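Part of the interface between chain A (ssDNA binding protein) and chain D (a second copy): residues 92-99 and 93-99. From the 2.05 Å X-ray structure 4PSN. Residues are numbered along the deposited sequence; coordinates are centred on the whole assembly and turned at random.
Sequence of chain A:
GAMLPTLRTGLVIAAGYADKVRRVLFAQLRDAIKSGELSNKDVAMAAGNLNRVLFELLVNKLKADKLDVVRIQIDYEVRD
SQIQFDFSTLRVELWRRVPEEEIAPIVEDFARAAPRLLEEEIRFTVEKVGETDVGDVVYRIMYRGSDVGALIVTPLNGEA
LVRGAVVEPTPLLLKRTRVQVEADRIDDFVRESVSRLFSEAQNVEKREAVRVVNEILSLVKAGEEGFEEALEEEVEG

Chain A, residues 92-99: VELWRRVP
Chain D (93-99) ELWRRVP

The contact is a short antiparallel β-pairing between the same strand of two copies of the ssDNA binding protein, held by four main-chain hydrogen bonds and nearly symmetric about R96 except for one salt bridge. The strand axes approach to 4.0 Å, with 132° between their N-to-C directions, antiparallel but well short of 180°. R96(A) faces R96(D) as the hydrogen-bonded pair, CA to CA 5.1 Å. It is flanked by the non-hydrogen-bonded pairs W95(A) with R97(D), CA to CA 4.2 Å, and R97(A) with W95(D), CA to CA 4.3 Å.

At the centre, R96(A) N donates to R96(D) O and R96(D) N to R96(A) O, both at 2.8 Å. Farther out, V98(D) N lies 2.9 Å from L94(A) O and V98(A) N lies 3.0 Å from L94(D) O, each with a nearly straight N-H...O angle of 173°. The backbone is extended, with phi/psi near -134/137 at L94 and -125/130 at W95, with phi rising to -97/132 at R96 and -62/131 at R97, then -81/125 at V98. Between the rungs, W95(A) CA approaches R96(D) O and W95(D) CA approaches R96(A) O, both at 3.3 Å, as CA-H...O contacts. One water extends the ladder at each end: it accepts from L94(A) N at 2.9 Å and donates to V98(D) O at 2.8 Å, and its counterpart does the same between L94(D) N and V98(A) O.

W95 and R97 share one face of the sheet. Both tryptophans are m, with chi2 -101°, and W95(A) CB meets W95(D) CB at 3.5 Å. From there each indole comes against the opposing backbone, W95(A) CD1 to R97(D) CA at 3.4 Å and W95(D) CD1 to R97(A) CA at 3.3 Å. On the other face, each R96 (chi1 m, then t, t) lays its aliphatic part against valine, R96(A) CG to V98(D) CG2 at 3.7 Å and R96(D) CG to V98(A) CG2 at 3.8 Å. The valines, chi1 t and pointing toward the partner, also pack on leucine (t, p): L94(A) CG to V98(D) CG2 and V98(A) CG2 to L94(D) CG are both 3.9 Å.

Symmetry breaks at R97. R97(D) is extended (t, t, t), and its NH2 forms a salt bridge with E93(A) OE2 at 3.3 Å, including a weak hydrogen bond; E93(A) is m, t. R97(A) turns at chi3 (t, t, p), and its end leads away from chain D.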

ATOM      1  N   VAL A  92       9.444   9.967 -16.016  1.00 27.65           N
ATOM      2  CA  VAL A  92       9.572  10.539 -14.692  1.00 26.79           C
ATOM      3  C   VAL A  92       8.542  11.638 -14.548  1.00 31.45           C
ATOM      4  O   VAL A  92       8.356  12.437 -15.460  1.00 31.42           O
ATOM      5  CB  VAL A  92      10.957  11.141 -14.472  1.00 28.76           C
ATOM      6  CG1 VAL A  92      10.983  11.897 -13.158  1.00 32.78           C
ATOM      7  CG2 VAL A  92      12.045  10.049 -14.511  1.00 27.77           C
ATOM      8  N   GLU A  93       7.854  11.668 -13.411  1.00 24.41           N
ATOM      9  CA  GLU A  93       6.970  12.783 -13.099  1.00 21.78           C
ATOM     10  C   GLU A  93       7.512  13.438 -11.848  1.00 24.61           C
ATOM     11  O   GLU A  93       8.063  12.763 -10.978  1.00 24.24           O
ATOM     12  CB  GLU A  93       5.532  12.308 -12.873  1.00 26.21           C
ATOM     13  CG  GLU A  93       4.799  11.852 -14.134  1.00 28.72           C
ATOM     14  CD  GLU A  93       3.681  10.882 -13.809  1.00 38.02           C
ATOM     15  OE1 GLU A  93       3.985   9.709 -13.484  1.00 31.88           O
ATOM     16  OE2 GLU A  93       2.503  11.296 -13.856  1.00 44.47           O
ATOM     17  N   LEU A  94       7.370  14.754 -11.755  1.00 21.21           N
ATOM     18  CA  LEU A  94       7.886  15.478 -10.610  1.00 25.60           C
ATOM     19  C   LEU A  94       6.834  16.464 -10.110  1.00 28.73           C
ATOM     20  O   LEU A  94       6.155  17.115 -10.912  1.00 24.42           O
ATOM     21  CB  LEU A  94       9.174  16.220 -10.989  1.00 24.99           C
ATOM     22  CG  LEU A  94       9.756  17.188  -9.952  1.00 31.39           C
ATOM     23  CD1 LEU A  94      10.112  16.468  -8.658  1.00 26.72           C
ATOM     24  CD2 LEU A  94      10.985  17.911 -10.510  1.00 33.28           C
ATOM     25  N   TRP A  95       6.695  16.547  -8.788  1.00 23.13           N
ATOM     26  CA  TRP A  95       5.800  17.512  -8.156  1.00 23.51           C
ATOM     27  C   TRP A  95       6.629  18.245  -7.122  1.00 30.07           C
ATOM     28  O   TRP A  95       7.286  17.609  -6.290  1.00 26.45           O
ATOM     29  CB  TRP A  95       4.641  16.813  -7.433  1.00 17.01           C
ATOM     30  CG  TRP A  95       3.626  16.091  -8.312  1.00 22.75           C
ATOM     31  CD1 TRP A  95       2.383  16.548  -8.677  1.00 18.59           C
ATOM     32  CD2 TRP A  95       3.747  14.771  -8.894  1.00 21.27           C
ATOM     33  NE1 TRP A  95       1.740  15.607  -9.455  1.00 21.56           N
ATOM     34  CE2 TRP A  95       2.548  14.516  -9.601  1.00 20.40           C
ATOM     35  CE3 TRP A  95       4.754  13.799  -8.891  1.00 22.36           C
ATOM     36  CZ2 TRP A  95       2.330  13.318 -10.300  1.00 23.54           C
ATOM     37  CZ3 TRP A  95       4.521  12.592  -9.585  1.00 20.53           C
ATOM     38  CH2 TRP A  95       3.326  12.372 -10.270  1.00 22.01           C
ATOM     39  N   ARG A  96       6.596  19.574  -7.159  1.00 26.44           N
ATOM     40  CA  ARG A  96       7.407  20.364  -6.245  1.00 29.94           C
ATOM     41  C   ARG A  96       6.623  20.803  -5.009  1.00 27.38           C
ATOM     42  O   ARG A  96       5.486  21.285  -5.104  1.00 25.06           O
ATOM     43  CB  ARG A  96       8.027  21.572  -6.970  1.00 35.96           C
ATOM     44  CG  ARG A  96       8.921  21.177  -8.142  1.00 35.95           C
ATOM     45  CD  ARG A  96       9.870  22.294  -8.514  1.00 41.15           C
ATOM     46  NE  ARG A  96      10.657  21.978  -9.704  1.00 41.07           N
ATOM     47  CZ  ARG A  96      11.846  21.379  -9.690  1.00 40.72           C
ATOM     48  NH1 ARG A  96      12.407  21.009  -8.543  1.00 38.22           N
ATOM     49  NH2 ARG A  96      12.474  21.146 -10.835  1.00 40.48           N
ATOM     50  N   ARG A  97       7.248  20.610  -3.854  1.00 30.99           N
ATOM     51  CA  ARG A  97       6.651  20.905  -2.561  1.00 34.62           C
ATOM     52  C   ARG A  97       6.287  22.389  -2.417  1.00 35.18           C
ATOM     53  O   ARG A  97       7.094  23.261  -2.702  1.00 34.96           O
ATOM     54  CB  ARG A  97       7.641  20.512  -1.457  1.00 33.02           C
ATOM     55  CG  ARG A  97       7.074  20.446  -0.042  1.00 38.65           C
ATOM     56  CD  ARG A  97       8.195  20.138   0.961  1.00 45.26           C
ATOM     57  NE  ARG A  97       9.246  21.152   0.898  1.00 53.86           N
ATOM     58  CZ  ARG A  97       9.380  22.147   1.774  1.00 58.02           C
ATOM     59  NH1 ARG A  97      10.355  23.039   1.626  1.00 54.31           N
ATOM     60  NH2 ARG A  97       8.537  22.252   2.800  1.00 59.91           N
ATOM     61  N   VAL A  98       5.065  22.661  -1.982  1.00 32.23           N
ATOM     62  CA  VAL A  98       4.675  24.005  -1.574  1.00 32.75           C
ATOM     63  C   VAL A  98       5.194  24.236  -0.155  1.00 34.21           C
ATOM     64  O   VAL A  98       4.951  23.419   0.734  1.00 30.90           O
ATOM     65  CB  VAL A  98       3.150  24.161  -1.580  1.00 33.40           C
ATOM     66  CG1 VAL A  98       2.750  25.526  -1.035  1.00 36.47           C
ATOM     67  CG2 VAL A  98       2.610  23.970  -2.993  1.00 30.50           C
ATOM     68  N   PRO A  99       5.932  25.337   0.057  1.00 37.49           N
ATOM     69  CA  PRO A  99       6.561  25.568   1.362  1.00 40.32           C
ATOM     70  C   PRO A  99       5.507  25.719   2.437  1.00 41.87           C
ATOM     71  O   PRO A  99       4.448  26.263   2.152  1.00 34.98           O
ATOM     72  CB  PRO A  99       7.294  26.901   1.173  1.00 42.39           C
ATOM     73  CG  PRO A  99       7.442  27.063  -0.303  1.00 39.47           C
ATOM     74  CD  PRO A  99       6.266  26.384  -0.924  1.00 38.94           C
TER
ATOM     75  N   GLU D  93      -0.402  18.780   3.177  1.00 23.63           N
ATOM     76  CA  GLU D  93       0.786  19.064   2.367  1.00 25.99           C
ATOM     77  C   GLU D  93       0.375  19.056   0.909  1.00 23.29           C
ATOM     78  O   GLU D  93      -0.525  18.313   0.533  1.00 19.09           O
ATOM     79  CB  GLU D  93       1.875  18.025   2.594  1.00 26.06           C
ATOM     80  CG  GLU D  93       2.527  18.072   3.970  1.00 28.28           C
ATOM     81  CD  GLU D  93       3.163  16.746   4.317  1.00 33.61           C
ATOM     82  OE1 GLU D  93       2.431  15.848   4.782  1.00 32.48           O
ATOM     83  OE2 GLU D  93       4.381  16.582   4.095  1.00 38.40           O
ATOM     84  N   LEU D  94       1.004  19.904   0.105  1.00 25.06           N
ATOM     85  CA  LEU D  94       0.662  20.019  -1.312  1.00 25.14           C
ATOM     86  C   LEU D  94       1.926  19.997  -2.152  1.00 22.30           C
ATOM     87  O   LEU D  94       2.898  20.649  -1.820  1.00 25.06           O
ATOM     88  CB  LEU D  94      -0.096  21.328  -1.569  1.00 26.96           C
ATOM     89  CG  LEU D  94      -0.507  21.643  -3.012  1.00 32.13           C
ATOM     90  CD1 LEU D  94      -1.358  20.522  -3.616  1.00 28.40           C
ATOM     91  CD2 LEU D  94      -1.246  22.986  -3.096  1.00 37.68           C
ATOM     92  N   TRP D  95       1.917  19.240  -3.240  1.00 23.25           N
ATOM     93  CA  TRP D  95       3.009  19.329  -4.203  1.00 23.44           C
ATOM     94  C   TRP D  95       2.404  19.668  -5.561  1.00 24.95           C
ATOM     95  O   TRP D  95       1.408  19.059  -5.970  1.00 24.91           O
ATOM     96  CB  TRP D  95       3.765  18.003  -4.294  1.00 23.69           C
ATOM     97  CG  TRP D  95       4.497  17.574  -3.058  1.00 20.75           C
ATOM     98  CD1 TRP D  95       5.837  17.694  -2.819  1.00 20.21           C
ATOM     99  CD2 TRP D  95       3.938  16.923  -1.916  1.00 19.58           C
ATOM    100  NE1 TRP D  95       6.149  17.173  -1.586  1.00 19.59           N
ATOM    101  CE2 TRP D  95       5.002  16.686  -1.008  1.00 20.98           C
ATOM    102  CE3 TRP D  95       2.641  16.528  -1.551  1.00 22.39           C
ATOM    103  CZ2 TRP D  95       4.814  16.056   0.226  1.00 24.04           C
ATOM    104  CZ3 TRP D  95       2.452  15.896  -0.317  1.00 20.16           C
ATOM    105  CH2 TRP D  95       3.537  15.667   0.554  1.00 22.87           C
ATOM    106  N   ARG D  96       2.987  20.656  -6.241  1.00 30.28           N
ATOM    107  CA  ARG D  96       2.484  21.093  -7.545  1.00 28.05           C
ATOM    108  C   ARG D  96       3.238  20.456  -8.707  1.00 23.42           C
ATOM    109  O   ARG D  96       4.468  20.441  -8.745  1.00 27.91           O
ATOM    110  CB  ARG D  96       2.489  22.628  -7.661  1.00 35.24           C
ATOM    111  CG  ARG D  96       1.591  23.312  -6.626  1.00 35.60           C
ATOM    112  CD  ARG D  96       1.298  24.746  -7.001  1.00 38.11           C
ATOM    113  NE  ARG D  96       0.635  25.475  -5.924  1.00 39.31           N
ATOM    114  CZ  ARG D  96      -0.681  25.484  -5.731  1.00 38.75           C
ATOM    115  NH1 ARG D  96      -1.473  24.786  -6.532  1.00 29.67           N
ATOM    116  NH2 ARG D  96      -1.197  26.183  -4.728  1.00 42.20           N
ATOM    117  N   ARG D  97       2.473  19.916  -9.642  1.00 24.51           N
ATOM    118  CA  ARG D  97       3.016  19.185 -10.773  1.00 27.36           C
ATOM    119  C   ARG D  97       3.882  20.041 -11.698  1.00 33.14           C
ATOM    120  O   ARG D  97       3.494  21.143 -12.077  1.00 29.15           O
ATOM    121  CB  ARG D  97       1.855  18.610 -11.554  1.00 29.46           C
ATOM    122  CG  ARG D  97       2.247  17.693 -12.669  1.00 40.67           C
ATOM    123  CD  ARG D  97       0.996  17.087 -13.271  1.00 50.31           C
ATOM    124  NE  ARG D  97       1.235  16.591 -14.622  1.00 65.08           N
ATOM    125  CZ  ARG D  97       1.771  15.406 -14.901  1.00 71.59           C
ATOM    126  NH1 ARG D  97       1.949  15.047 -16.165  1.00 74.42           N
ATOM    127  NH2 ARG D  97       2.130  14.583 -13.920  1.00 68.38           N
ATOM    128  N   VAL D  98       5.058  19.528 -12.050  1.00 34.03           N
ATOM    129  CA  VAL D  98       5.899  20.144 -13.076  1.00 31.85           C
ATOM    130  C   VAL D  98       5.391  19.710 -14.444  1.00 32.94           C
ATOM    131  O   VAL D  98       5.277  18.518 -14.717  1.00 28.14           O
ATOM    132  CB  VAL D  98       7.374  19.759 -12.922  1.00 32.09           C
ATOM    133  CG1 VAL D  98       8.204  20.357 -14.052  1.00 34.50           C
ATOM    134  CG2 VAL D  98       7.903  20.245 -11.578  1.00 33.74           C
ATOM    135  N   PRO D  99       5.057  20.684 -15.304  1.00 40.56           N
ATOM    136  CA  PRO D  99       4.420  20.364 -16.588  1.00 43.26           C
ATOM    137  C   PRO D  99       5.275  19.389 -17.379  1.00 41.65           C
ATOM    138  O   PRO D  99       6.497  19.502 -17.382  1.00 39.15           O
ATOM    139  CB  PRO D  99       4.352  21.721 -17.297  1.00 43.68           C
ATOM    140  CG  PRO D  99       4.438  22.741 -16.185  1.00 45.19           C
ATOM    141  CD  PRO D  99       5.345  22.124 -15.168  1.00 41.24           C
TER
HETATM  142  O   HOH W   1       5.905  15.912 -13.964  1.00 28.70           O
HETATM  143  O   HOH W   2       3.232  21.337   1.383  1.00 35.81           O